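Glutamyl endopeptidase (Staphylococcus epidermidis, PDB 6TYA) is a secreted serine protease that probably cleaves peptide bonds preferentially on the carbonyl side of glutamic acid. Local coordinates at residues C2-N7 / K192-V197. The protein carries 2 engineered substitutions. Numbering follows the deposited sequence.
Sequences CILPNN and KYNSSV. Engineered in segment 2-7: Cys2 (natural residue Val).
At the docking site of the protein's N-terminus, the carboxamide of Asn194, near the start of strand 193-198, takes both the N-H and the C=O of Cys2 along one edge of its extended backbone. Asn194 ND2 donates to Cys2 O over 2.8 Å; the bond is nearly straight (174°) and reaches a lone pair of the carbonyl in its plane. The return bond, from Cys2 N to Asn194 OD1, is equally short at 2.8 Å but bent, with an N-H...O angle of 138°. Two such bonds fix the rotation of the amide, and Asn194 ND2 also donates to Leu163 O, so both its hydrogens are probably used. Asn194 CB points toward the N-terminal segment, and chi1 (-75°) sets CG anti to the carbonyl carbon, bringing the amide against Cys2. Leu4 adds the apolar part: CD1 lies 3.7 Å from Tyr193 CA, while CD2 faces Lys192 N at 4.0 Å. The engineered Cys2 turns its SG to Cys190, in the turn between strands 181-189 and 193-198; this disulfide locks the segment to that hairpin. The nine-membered amide-backbone ring holds the N-terminal segment, here with one pro-peptide residue still ahead of Cys2, against the C-terminal barrel of a chymotrypsin-like S1B protease.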
loop_
_atom_site.group_PDB
_atom_site.type_symbol
_atom_site.label_atom_id
_atom_site.label_comp_id
_atom_site.label_asym_id
_atom_site.label_seq_id
_atom_site.Cartn_x
_atom_site.Cartn_y
_atom_site.Cartn_z
ATOM N N CYS A 2 12.154 -0.103 8.531
ATOM C CA CYS A 2 13.184 -0.594 9.435
ATOM C C CYS A 2 12.809 -1.943 10.029
ATOM O O CYS A 2 11.652 -2.168 10.397
ATOM C CB CYS A 2 13.415 0.407 10.594
ATOM S SG CYS A 2 13.611 2.147 10.054
ATOM N N ILE A 3 13.808 -2.812 10.162
ATOM C CA ILE A 3 13.693 -4.009 10.992
ATOM C C ILE A 3 13.781 -3.595 12.459
ATOM O O ILE A 3 14.779 -3.006 12.893
ATOM C CB ILE A 3 14.785 -5.030 10.649
ATOM C CG1 ILE A 3 14.706 -5.451 9.181
ATOM C CG2 ILE A 3 14.690 -6.228 11.574
ATOM C CD1 ILE A 3 13.588 -6.415 8.893
ATOM N N LEU A 4 12.754 -3.923 13.225
ATOM C CA LEU A 4 12.616 -3.554 14.624
ATOM C C LEU A 4 12.779 -4.771 15.527
ATOM O O LEU A 4 12.836 -5.909 15.047
ATOM C CB LEU A 4 11.248 -2.896 14.847
ATOM C CG LEU A 4 11.071 -1.604 14.046
ATOM C CD1 LEU A 4 9.734 -0.943 14.348
ATOM C CD2 LEU A 4 12.215 -0.648 14.339
ATOM N N PRO A 5 12.884 -4.567 16.853
ATOM C CA PRO A 5 12.907 -5.724 17.772
ATOM C C PRO A 5 11.776 -6.713 17.528
ATOM O O PRO A 5 11.987 -7.931 17.616
ATOM C CB PRO A 5 12.797 -5.071 19.155
ATOM C CG PRO A 5 13.459 -3.734 18.988
ATOM C CD PRO A 5 13.175 -3.300 17.560
ATOM N N ASN A 6 10.573 -6.213 17.234
ATOM C CA ASN A 6 9.456 -7.045 16.796
ATOM C C ASN A 6 9.589 -7.254 15.293
ATOM O O ASN A 6 9.343 -6.344 14.496
ATOM C CB ASN A 6 8.130 -6.387 17.158
ATOM C CG ASN A 6 6.942 -7.094 16.536
ATOM O OD1 ASN A 6 7.014 -8.280 16.200
ATOM N ND2 ASN A 6 5.834 -6.363 16.370
ATOM N N ASN A 7 10.012 -8.449 14.896
ATOM C CA ASN A 7 10.147 -8.801 13.486
ATOM C C ASN A 7 9.349 -10.092 13.287
ATOM O O ASN A 7 9.924 -11.177 13.246
ATOM C CB ASN A 7 11.617 -8.951 13.092
ATOM C CG ASN A 7 11.787 -9.329 11.637
ATOM O OD1 ASN A 7 10.837 -9.248 10.854
ATOM N ND2 ASN A 7 12.993 -9.751 11.265
ATOM N N LYS A 192 13.729 2.775 15.753
ATOM C CA LYS A 192 12.789 3.148 16.805
ATOM C C LYS A 192 11.354 2.730 16.474
ATOM O O LYS A 192 10.682 2.096 17.292
ATOM C CB LYS A 192 12.855 4.664 17.042
ATOM C CG LYS A 192 14.122 5.102 17.788
ATOM C CD LYS A 192 13.934 4.998 19.303
ATOM C CE LYS A 192 15.120 4.329 20.009
ATOM N NZ LYS A 192 14.737 3.792 21.358
ATOM N N TYR A 193 10.871 3.075 15.286
ATOM C CA TYR A 193 9.506 2.746 14.892
ATOM C C TYR A 193 9.421 2.812 13.380
ATOM O O TYR A 193 10.307 3.351 12.713
ATOM C CB TYR A 193 8.499 3.707 15.516
ATOM C CG TYR A 193 8.763 5.159 15.156
ATOM C CD1 TYR A 193 8.362 5.684 13.921
ATOM C CD2 TYR A 193 9.404 6.011 16.052
ATOM C CE1 TYR A 193 8.595 6.993 13.592
ATOM C CE2 TYR A 193 9.636 7.341 15.730
ATOM C CZ TYR A 193 9.233 7.825 14.501
ATOM O OH TYR A 193 9.455 9.150 14.175
ATOM N N ASN A 194 8.323 2.294 12.852
ATOM C CA ASN A 194 7.950 2.507 11.467
ATOM C C ASN A 194 6.678 3.346 11.434
ATOM O O ASN A 194 5.961 3.463 12.432
ATOM C CB ASN A 194 7.788 1.167 10.737
ATOM C CG ASN A 194 9.144 0.515 10.423
ATOM O OD1 ASN A 194 10.058 1.180 9.948
ATOM N ND2 ASN A 194 9.278 -0.764 10.719
ATOM N N SER A 195 6.420 3.973 10.291
ATOM C CA SER A 195 5.402 5.009 10.252
ATOM C C SER A 195 4.592 4.927 8.965
ATOM O O SER A 195 5.074 4.477 7.917
ATOM C CB SER A 195 6.027 6.402 10.420
ATOM O OG SER A 195 7.016 6.625 9.433
ATOM N N SER A 196 3.339 5.355 9.073
ATOM C CA SER A 196 2.405 5.365 7.972
ATOM C C SER A 196 1.725 6.722 7.902
ATOM O O SER A 196 1.697 7.480 8.877
ATOM C CB SER A 196 1.344 4.268 8.149
ATOM O OG SER A 196 0.581 4.506 9.325
ATOM N N VAL A 197 1.181 7.025 6.726
ATOM C CA VAL A 197 0.220 8.114 6.606
ATOM C C VAL A 197 -1.092 7.655 7.235
ATOM O O VAL A 197 -1.679 6.651 6.810
ATOM C CB VAL A 197 0.015 8.518 5.141
ATOM C CG1 VAL A 197 -1.003 9.642 5.051
ATOM C CG2 VAL A 197 1.355 8.921 4.482
#